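Local coordinates for protein endoglucanase FnCel5A (Fervidobacterium nodosum, PDB 3NCO) that probably hydrolyses beta-1,4-glucosidic bonds in cellulose, as an endoglucanase of glycosyl hydrolase family 5 built on a TIM barrel, at residues Glu35-Lys48 / Arg83-Leu96. Residues are numbered along the deposited sequence; the frame is centred on the assembly and turned at random.
Sequences EGSWGVYIEDEYFK and RVKHVVDVALKNDL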
ATOM      1  N   GLU A  35      -0.399 -11.810 -13.899  1.00 16.78           N
ATOM      2  CA  GLU A  35       0.905 -11.681 -13.207  1.00 16.63           C
ATOM      3  C   GLU A  35       2.003 -12.068 -14.192  1.00 17.00           C
ATOM      4  O   GLU A  35       1.980 -13.145 -14.817  1.00 17.78           O
ATOM      5  CB  GLU A  35       0.983 -12.564 -11.978  1.00 16.61           C
ATOM      6  CG  GLU A  35       2.193 -12.250 -11.064  1.00 18.54           C
ATOM      7  CD  GLU A  35       2.415 -13.302  -9.976  1.00 17.42           C
ATOM      8  OE1 GLU A  35       1.583 -14.215  -9.881  1.00 17.86           O
ATOM      9  OE2 GLU A  35       3.439 -13.219  -9.246  1.00 18.82           O
ATOM     10  N   GLY A  36       3.006 -11.194 -14.274  1.00 17.09           N
ATOM     11  CA  GLY A  36       4.121 -11.410 -15.207  1.00 18.22           C
ATOM     12  C   GLY A  36       4.033 -10.499 -16.419  1.00 19.08           C
ATOM     13  O   GLY A  36       5.036 -10.231 -17.080  1.00 18.24           O
ATOM     14  N   SER A  37       2.833 -10.018 -16.731  1.00 17.26           N
ATOM     15  CA  SER A  37       2.721  -9.268 -17.978  1.00 19.62           C
ATOM     16  C   SER A  37       3.365  -7.858 -17.955  1.00 19.98           C
ATOM     17  O   SER A  37       3.510  -7.225 -19.031  1.00 20.91           O
ATOM     18  CB  SER A  37       1.257  -9.229 -18.425  1.00 20.59           C
ATOM     19  OG  SER A  37       0.498  -8.409 -17.557  1.00 24.47           O
ATOM     20  N   TRP A  38       3.738  -7.388 -16.767  1.00 19.03           N
ATOM     21  CA  TRP A  38       4.467  -6.155 -16.613  1.00 20.04           C
ATOM     22  C   TRP A  38       5.922  -6.439 -16.301  1.00 21.86           C
ATOM     23  O   TRP A  38       6.680  -5.511 -16.016  1.00 25.90           O
ATOM     24  CB  TRP A  38       3.829  -5.286 -15.507  1.00 20.34           C
ATOM     25  CG  TRP A  38       2.455  -4.717 -15.877  1.00 19.34           C
ATOM     26  CD1 TRP A  38       1.839  -4.732 -17.115  1.00 22.66           C
ATOM     27  CD2 TRP A  38       1.595  -3.957 -15.025  1.00 20.59           C
ATOM     28  NE1 TRP A  38       0.624  -4.050 -17.072  1.00 22.08           N
ATOM     29  CE2 TRP A  38       0.460  -3.563 -15.800  1.00 22.53           C
ATOM     30  CE3 TRP A  38       1.661  -3.568 -13.681  1.00 22.29           C
ATOM     31  CZ2 TRP A  38      -0.597  -2.811 -15.259  1.00 22.06           C
ATOM     32  CZ3 TRP A  38       0.617  -2.787 -13.164  1.00 22.99           C
ATOM     33  CH2 TRP A  38      -0.501  -2.441 -13.949  1.00 22.15           C
ATOM     34  N   GLY A  39       6.328  -7.700 -16.392  1.00 21.63           N
ATOM     35  CA  GLY A  39       7.736  -8.051 -16.233  1.00 21.86           C
ATOM     36  C   GLY A  39       8.140  -8.482 -14.827  1.00 20.61           C
ATOM     37  O   GLY A  39       9.330  -8.700 -14.568  1.00 20.58           O
ATOM     38  N   VAL A  40       7.168  -8.582 -13.935  1.00 19.25           N
ATOM     39  CA  VAL A  40       7.451  -9.043 -12.574  1.00 18.02           C
ATOM     40  C   VAL A  40       6.602 -10.246 -12.243  1.00 18.79           C
ATOM     41  O   VAL A  40       5.391 -10.278 -12.512  1.00 19.33           O
ATOM     42  CB  VAL A  40       7.187  -7.956 -11.553  1.00 17.73           C
ATOM     43  CG1 VAL A  40       7.630  -8.428 -10.165  1.00 18.81           C
ATOM     44  CG2 VAL A  40       7.948  -6.682 -11.920  1.00 18.25           C
ATOM     45  N   TYR A  41       7.231 -11.268 -11.656  1.00 17.81           N
ATOM     46  CA  TYR A  41       6.473 -12.462 -11.302  1.00 18.53           C
ATOM     47  C   TYR A  41       7.026 -12.845  -9.948  1.00 17.79           C
ATOM     48  O   TYR A  41       8.260 -12.968  -9.807  1.00 18.57           O
ATOM     49  CB  TYR A  41       6.695 -13.600 -12.316  1.00 19.60           C
ATOM     50  CG  TYR A  41       5.923 -14.838 -11.913  1.00 18.38           C
ATOM     51  CD1 TYR A  41       4.568 -14.906 -12.165  1.00 19.79           C
ATOM     52  CD2 TYR A  41       6.555 -15.913 -11.245  1.00 21.67           C
ATOM     53  CE1 TYR A  41       3.804 -16.020 -11.774  1.00 21.88           C
ATOM     54  CE2 TYR A  41       5.796 -17.023 -10.812  1.00 20.09           C
ATOM     55  CZ  TYR A  41       4.429 -17.049 -11.087  1.00 20.30           C
ATOM     56  OH  TYR A  41       3.658 -18.140 -10.714  1.00 27.31           O
ATOM     57  N   ILE A  42       6.150 -13.033  -8.962  1.00 16.14           N
ATOM     58  CA  ILE A  42       6.619 -13.260  -7.579  1.00 16.58           C
ATOM     59  C   ILE A  42       7.215 -14.661  -7.383  1.00 18.48           C
ATOM     60  O   ILE A  42       6.535 -15.668  -7.506  1.00 20.30           O
ATOM     61  CB  ILE A  42       5.505 -12.965  -6.538  1.00 16.99           C
ATOM     62  CG1 ILE A  42       4.958 -11.525  -6.750  1.00 16.23           C
ATOM     63  CG2 ILE A  42       6.063 -13.204  -5.089  1.00 17.56           C
ATOM     64  CD1 ILE A  42       3.741 -11.184  -5.975  1.00 17.03           C
ATOM     65  N   GLU A  43       8.499 -14.678  -7.086  1.00 18.91           N
ATOM     66  CA  GLU A  43       9.218 -15.908  -6.778  1.00 20.24           C
ATOM     67  C   GLU A  43       9.129 -16.151  -5.292  1.00 18.90           C
ATOM     68  O   GLU A  43       9.184 -15.217  -4.496  1.00 20.31           O
ATOM     69  CB  GLU A  43      10.715 -15.807  -7.248  1.00 19.43           C
ATOM     70  CG  GLU A  43      10.849 -15.574  -8.795  1.00 22.95           C
ATOM     71  CD  GLU A  43      12.333 -15.380  -9.344  1.00 26.86           C
ATOM     72  OE1 GLU A  43      13.312 -15.823  -8.635  1.00 36.04           O
ATOM     73  OE2 GLU A  43      12.547 -14.828 -10.517  1.00 28.89           O
ATOM     74  N   ASP A  44       9.014 -17.426  -4.895  1.00 18.29           N
ATOM     75  CA  ASP A  44       8.935 -17.723  -3.457  1.00 18.34           C
ATOM     76  C   ASP A  44      10.160 -17.191  -2.743  1.00 18.53           C
ATOM     77  O   ASP A  44      10.069 -16.775  -1.569  1.00 19.30           O
ATOM     78  CB  ASP A  44       8.897 -19.249  -3.257  1.00 20.29           C
ATOM     79  CG  ASP A  44       7.548 -19.864  -3.621  1.00 20.52           C
ATOM     80  OD1 ASP A  44       6.639 -19.133  -4.093  1.00 23.02           O
ATOM     81  OD2 ASP A  44       7.426 -21.125  -3.422  1.00 25.60           O
ATOM     82  N   GLU A  45      11.318 -17.241  -3.407  1.00 20.26           N
ATOM     83  CA  GLU A  45      12.595 -16.788  -2.779  1.00 21.92           C
ATOM     84  C   GLU A  45      12.548 -15.296  -2.409  1.00 20.65           C
ATOM     85  O   GLU A  45      13.256 -14.857  -1.533  1.00 21.00           O
ATOM     86  CB  GLU A  45      13.826 -17.047  -3.668  1.00 22.44           C
ATOM     87  CG  GLU A  45      13.813 -16.123  -4.923  1.00 27.39           C
ATOM     88  CD  GLU A  45      14.881 -16.411  -5.975  1.00 30.65           C
ATOM     89  OE1 GLU A  45      15.930 -15.688  -6.008  1.00 35.86           O
ATOM     90  OE2 GLU A  45      14.675 -17.374  -6.790  1.00 38.26           O
ATOM     91  N   TYR A  46      11.704 -14.512  -3.086  1.00 19.02           N
ATOM     92  CA  TYR A  46      11.650 -13.075  -2.809  1.00 19.50           C
ATOM     93  C   TYR A  46      11.343 -12.797  -1.346  1.00 18.24           C
ATOM     94  O   TYR A  46      11.884 -11.839  -0.758  1.00 18.67           O
ATOM     95  CB  TYR A  46      10.575 -12.401  -3.651  1.00 18.99           C
ATOM     96  CG  TYR A  46      10.921 -12.225  -5.135  1.00 20.25           C
ATOM     97  CD1 TYR A  46      12.198 -12.517  -5.624  1.00 17.91           C
ATOM     98  CD2 TYR A  46       9.983 -11.683  -5.997  1.00 17.96           C
ATOM     99  CE1 TYR A  46      12.506 -12.325  -6.995  1.00 18.28           C
ATOM    100  CE2 TYR A  46      10.269 -11.468  -7.339  1.00 17.49           C
ATOM    101  CZ  TYR A  46      11.533 -11.757  -7.821  1.00 19.16           C
ATOM    102  OH  TYR A  46      11.806 -11.553  -9.170  1.00 19.37           O
ATOM    103  N   PHE A  47      10.471 -13.623  -0.776  1.00 18.44           N
ATOM    104  CA  PHE A  47      10.070 -13.366   0.650  1.00 18.15           C
ATOM    105  C   PHE A  47      11.187 -13.676   1.654  1.00 19.19           C
ATOM    106  O   PHE A  47      11.342 -12.954   2.678  1.00 19.65           O
ATOM    107  CB  PHE A  47       8.755 -14.059   0.978  1.00 19.65           C
ATOM    108  CG  PHE A  47       7.635 -13.601   0.121  1.00 17.88           C
ATOM    109  CD1 PHE A  47       7.152 -12.299   0.228  1.00 15.98           C
ATOM    110  CD2 PHE A  47       7.067 -14.451  -0.813  1.00 19.73           C
ATOM    111  CE1 PHE A  47       6.099 -11.835  -0.607  1.00 18.17           C
ATOM    112  CE2 PHE A  47       6.031 -14.015  -1.658  1.00 18.24           C
ATOM    113  CZ  PHE A  47       5.536 -12.717  -1.538  1.00 17.93           C
ATOM    114  N   LYS A  48      11.980 -14.706   1.364  1.00 20.47           N
ATOM    115  CA  LYS A  48      13.138 -15.022   2.182  1.00 22.60           C
ATOM    116  C   LYS A  48      14.151 -13.882   2.060  1.00 21.74           C
ATOM    117  O   LYS A  48      14.723 -13.461   3.048  1.00 22.61           O
ATOM    118  CB  LYS A  48      13.765 -16.372   1.747  1.00 22.46           C
ATOM    119  CG  LYS A  48      15.070 -16.704   2.457  1.00 24.65           C
ATOM    120  CD  LYS A  48      15.644 -18.012   1.931  1.00 28.38           C
ATOM    121  CE  LYS A  48      17.051 -18.240   2.532  1.00 35.66           C
ATOM    122  NZ  LYS A  48      17.711 -19.525   2.151  1.00 41.55           N
ATOM    123  N   ARG A  83      -3.401 -19.065  -6.226  1.00 18.68           N
ATOM    124  CA  ARG A  83      -2.130 -18.349  -6.379  1.00 17.22           C
ATOM    125  C   ARG A  83      -1.905 -17.354  -5.237  1.00 18.18           C
ATOM    126  O   ARG A  83      -0.789 -17.313  -4.646  1.00 18.02           O
ATOM    127  CB  ARG A  83      -2.137 -17.563  -7.725  1.00 17.05           C
ATOM    128  CG  ARG A  83      -0.884 -16.700  -8.016  1.00 17.75           C
ATOM    129  CD  ARG A  83       0.415 -17.467  -7.908  1.00 20.39           C
ATOM    130  NE  ARG A  83       1.533 -16.558  -8.088  1.00 16.35           N
ATOM    131  CZ  ARG A  83       2.786 -16.835  -7.745  1.00 16.89           C
ATOM    132  NH1 ARG A  83       3.098 -18.030  -7.216  1.00 19.31           N
ATOM    133  NH2 ARG A  83       3.738 -15.893  -7.942  1.00 16.37           N
ATOM    134  N   VAL A  84      -2.921 -16.502  -4.986  1.00 18.44           N
ATOM    135  CA  VAL A  84      -2.765 -15.517  -3.899  1.00 17.95           C
ATOM    136  C   VAL A  84      -2.528 -16.236  -2.539  1.00 18.69           C
ATOM    137  O   VAL A  84      -1.686 -15.812  -1.723  1.00 18.89           O
ATOM    138  CB  VAL A  84      -3.940 -14.487  -3.876  1.00 19.50           C
ATOM    139  CG1 VAL A  84      -3.777 -13.489  -2.746  1.00 18.10           C
ATOM    140  CG2 VAL A  84      -3.972 -13.718  -5.178  1.00 18.59           C
ATOM    141  N   LYS A  85      -3.287 -17.302  -2.309  1.00 18.71           N
ATOM    142  CA  LYS A  85      -3.125 -18.081  -1.060  1.00 20.25           C
ATOM    143  C   LYS A  85      -1.718 -18.634  -0.979  1.00 19.13           C
ATOM    144  O   LYS A  85      -1.102 -18.655   0.100  1.00 19.85           O
ATOM    145  CB  LYS A  85      -4.116 -19.238  -0.954  1.00 19.76           C
ATOM    146  CG  LYS A  85      -5.506 -18.805  -0.583  1.00 25.92           C
ATOM    147  CD  LYS A  85      -6.561 -19.878  -0.785  1.00 32.86           C
ATOM    148  CE  LYS A  85      -6.694 -20.832   0.399  1.00 39.04           C
ATOM    149  NZ  LYS A  85      -7.958 -21.644   0.210  1.00 40.30           N
ATOM    150  N   HIS A  86      -1.213 -19.131  -2.100  1.00 18.67           N
ATOM    151  CA  HIS A  86       0.169 -19.611  -2.096  1.00 18.70           C
ATOM    152  C   HIS A  86       1.157 -18.501  -1.726  1.00 17.88           C
ATOM    153  O   HIS A  86       2.044 -18.669  -0.883  1.00 18.50           O
ATOM    154  CB  HIS A  86       0.558 -20.222  -3.432  1.00 19.57           C
ATOM    155  CG  HIS A  86       2.024 -20.492  -3.541  1.00 21.23           C
ATOM    156  ND1 HIS A  86       2.626 -21.585  -2.939  1.00 21.96           N
ATOM    157  CD2 HIS A  86       3.020 -19.767  -4.100  1.00 21.50           C
ATOM    158  CE1 HIS A  86       3.933 -21.545  -3.174  1.00 24.29           C
ATOM    159  NE2 HIS A  86       4.197 -20.447  -3.880  1.00 20.53           N
ATOM    160  N   VAL A  87       0.959 -17.318  -2.328  1.00 17.51           N
ATOM    161  CA  VAL A  87       1.899 -16.227  -2.106  1.00 16.72           C
ATOM    162  C   VAL A  87       1.831 -15.717  -0.647  1.00 16.12           C
ATOM    163  O   VAL A  87       2.840 -15.353  -0.032  1.00 17.22           O
ATOM    164  CB  VAL A  87       1.572 -15.093  -3.120  1.00 18.86           C
ATOM    165  CG1 VAL A  87       2.173 -13.811  -2.721  1.00 19.30           C
ATOM    166  CG2 VAL A  87       2.038 -15.504  -4.497  1.00 18.05           C
ATOM    167  N   VAL A  88       0.627 -15.605  -0.111  1.00 16.33           N
ATOM    168  CA  VAL A  88       0.476 -15.252   1.319  1.00 15.64           C
ATOM    169  C   VAL A  88       1.110 -16.287   2.224  1.00 15.93           C
ATOM    170  O   VAL A  88       1.802 -15.909   3.190  1.00 19.72           O
ATOM    171  CB  VAL A  88      -0.963 -15.317   1.723  1.00 16.06           C
ATOM    172  CG1 VAL A  88      -1.105 -15.071   3.224  1.00 16.77           C
ATOM    173  CG2 VAL A  88      -1.677 -14.200   0.992  1.00 13.28           C
ATOM    174  N   ASP A  89       0.909 -17.570   1.895  1.00 17.85           N
ATOM    175  CA  ASP A  89       1.483 -18.670   2.686  1.00 17.32           C
ATOM    176  C   ASP A  89       3.003 -18.550   2.779  1.00 16.80           C
ATOM    177  O   ASP A  89       3.590 -18.655   3.864  1.00 20.06           O
ATOM    178  CB  ASP A  89       1.150 -20.031   2.063  1.00 17.41           C
ATOM    179  CG  ASP A  89      -0.287 -20.459   2.281  1.00 19.40           C
ATOM    180  OD1 ASP A  89      -0.978 -19.875   3.134  1.00 21.25           O
ATOM    181  OD2 ASP A  89      -0.688 -21.432   1.589  1.00 24.07           O
ATOM    182  N   VAL A  90       3.644 -18.339   1.628  1.00 16.53           N
ATOM    183  CA  VAL A  90       5.093 -18.229   1.605  1.00 16.96           C
ATOM    184  C   VAL A  90       5.565 -16.999   2.389  1.00 18.14           C
ATOM    185  O   VAL A  90       6.575 -17.040   3.077  1.00 19.08           O
ATOM    186  CB  VAL A  90       5.596 -18.153   0.150  1.00 17.63           C
ATOM    187  CG1 VAL A  90       7.086 -17.934   0.120  1.00 18.09           C
ATOM    188  CG2 VAL A  90       5.249 -19.413  -0.613  1.00 21.01           C
ATOM    189  N   ALA A  91       4.863 -15.879   2.273  1.00 16.64           N
ATOM    190  CA  ALA A  91       5.374 -14.720   3.012  1.00 16.47           C
ATOM    191  C   ALA A  91       5.241 -14.920   4.530  1.00 17.06           C
ATOM    192  O   ALA A  91       6.134 -14.574   5.277  1.00 18.60           O
ATOM    193  CB  ALA A  91       4.604 -13.458   2.579  1.00 15.16           C
ATOM    194  N   LEU A  92       4.144 -15.540   4.963  1.00 17.57           N
ATOM    195  CA  LEU A  92       3.935 -15.836   6.397  1.00 17.49           C
ATOM    196  C   LEU A  92       4.939 -16.875   6.860  1.00 18.36           C
ATOM    197  O   LEU A  92       5.395 -16.856   8.018  1.00 19.19           O
ATOM    198  CB  LEU A  92       2.506 -16.315   6.645  1.00 17.56           C
ATOM    199  CG  LEU A  92       1.375 -15.326   6.529  1.00 19.58           C
ATOM    200  CD1 LEU A  92       0.064 -16.097   6.685  1.00 18.89           C
ATOM    201  CD2 LEU A  92       1.548 -14.206   7.594  1.00 20.79           C
ATOM    202  N   LYS A  93       5.305 -17.770   5.952  1.00 18.43           N
ATOM    203  CA  LYS A  93       6.292 -18.768   6.278  1.00 19.84           C
ATOM    204  C   LYS A  93       7.633 -18.111   6.616  1.00 19.98           C
ATOM    205  O   LYS A  93       8.377 -18.610   7.435  1.00 21.03           O
ATOM    206  CB  LYS A  93       6.445 -19.786   5.117  1.00 20.01           C
ATOM    207  CG  LYS A  93       7.679 -20.677   5.216  1.00 21.22           C
ATOM    208  CD  LYS A  93       7.865 -21.530   3.930  1.00 22.75           C
ATOM    209  CE  LYS A  93       8.943 -22.620   4.144  1.00 25.58           C
ATOM    210  NZ  LYS A  93       9.120 -23.439   2.892  1.00 27.65           N
ATOM    211  N   ASN A  94       7.903 -16.966   5.968  1.00 19.80           N
ATOM    212  CA  ASN A  94       9.156 -16.235   6.171  1.00 19.13           C
ATOM    213  C   ASN A  94       8.972 -15.123   7.210  1.00 21.14           C
ATOM    214  O   ASN A  94       9.767 -14.165   7.269  1.00 20.39           O
ATOM    215  CB  ASN A  94       9.615 -15.636   4.833  1.00 19.47           C
ATOM    216  CG  ASN A  94      10.251 -16.664   3.956  1.00 17.62           C
ATOM    217  OD1 ASN A  94      11.417 -17.013   4.138  1.00 19.79           O
ATOM    218  ND2 ASN A  94       9.464 -17.197   3.005  1.00 19.53           N
ATOM    219  N   ASP A  95       7.950 -15.274   8.052  1.00 20.67           N
ATOM    220  CA  ASP A  95       7.773 -14.401   9.232  1.00 20.62           C
ATOM    221  C   ASP A  95       7.631 -12.914   8.860  1.00 19.47           C
ATOM    222  O   ASP A  95       8.101 -12.015   9.586  1.00 19.44           O
ATOM    223  CB  ASP A  95       8.903 -14.601  10.229  1.00 22.11           C
ATOM    224  CG  ASP A  95       8.856 -15.968  10.893  1.00 23.84           C
ATOM    225  OD1 ASP A  95       7.781 -16.605  10.921  1.00 26.63           O
ATOM    226  OD2 ASP A  95       9.906 -16.399  11.410  1.00 31.60           O
ATOM    227  N   LEU A  96       6.948 -12.654   7.751  1.00 18.72           N
ATOM    228  CA  LEU A  96       6.587 -11.268   7.394  1.00 18.14           C
ATOM    229  C   LEU A  96       5.146 -11.036   7.760  1.00 19.35           C
ATOM    230  O   LEU A  96       4.339 -11.956   7.624  1.00 20.24           O
ATOM    231  CB  LEU A  96       6.748 -11.070   5.879  1.00 18.23           C
ATOM    232  CG  LEU A  96       8.208 -11.146   5.405  1.00 18.58           C
ATOM    233  CD1 LEU A  96       8.290 -11.316   3.845  1.00 17.04           C
ATOM    234  CD2 LEU A  96       9.005  -9.904   5.814  1.00 18.73           C
TER
HETATM  235  O   HOH W   1       6.084 -18.079  -6.631  1.00 24.25           O
HETATM  236  O   HOH W   2      10.627 -18.607   0.632  1.00 27.81           O
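Arg-83 reaches from helix 78-93 into the loop ahead of helix 44-53 and grips Glu-35 side-on: NE meets OE1 at 3.0 Å, and NH2 meets OE2, both on syn lone pairs. NH2 also gives a 2.8 Å bond to Ile-42 O, exactly in the guanidinium plane. The Tyr-41 ring lies almost parallel to that plane, 6° apart, with its OH over the guanidinium centre, while Val-87 CG2 backs the opposite face. The bend in the arginine chain (chi2 53°) turns its head into this slot. Glu-35 OE2 is shared, since Ile-42 N donates to it at 2.7 Å. A water links Arg-83 NH1 with Ile-42 O and Asp-44 OD1, and the latter also takes a bond from His-86 NE2 at 2.8 Å. Further along, Phe-47 lies between the helices, Ala-91 CB over one ring face, Leu-96 CD1 at its edge, and Val-87 and Val-90 meeting it obliquely; Val-58 of strand 57-60 touches both Phe-47 and Ala-91. Asn-94 ND2 bonds Val-90 O and a water on Asp-44 O. A leucine in place of Arg-83 would probably leave the Glu-35 carboxylate without its countercharge and free the Tyr-41 ring to swing. Two neighbouring barrel helices thus join round apolar Phe-47, flanked by the Asp-44–His-86 bond and the Asn-94 water bridge, whereas the loop is held by the Arg-83–Glu-35 ion pair, hydrogen bonds to Ile-42 and the flat Tyr-41 ring, probably keeping Glu-35 ionised.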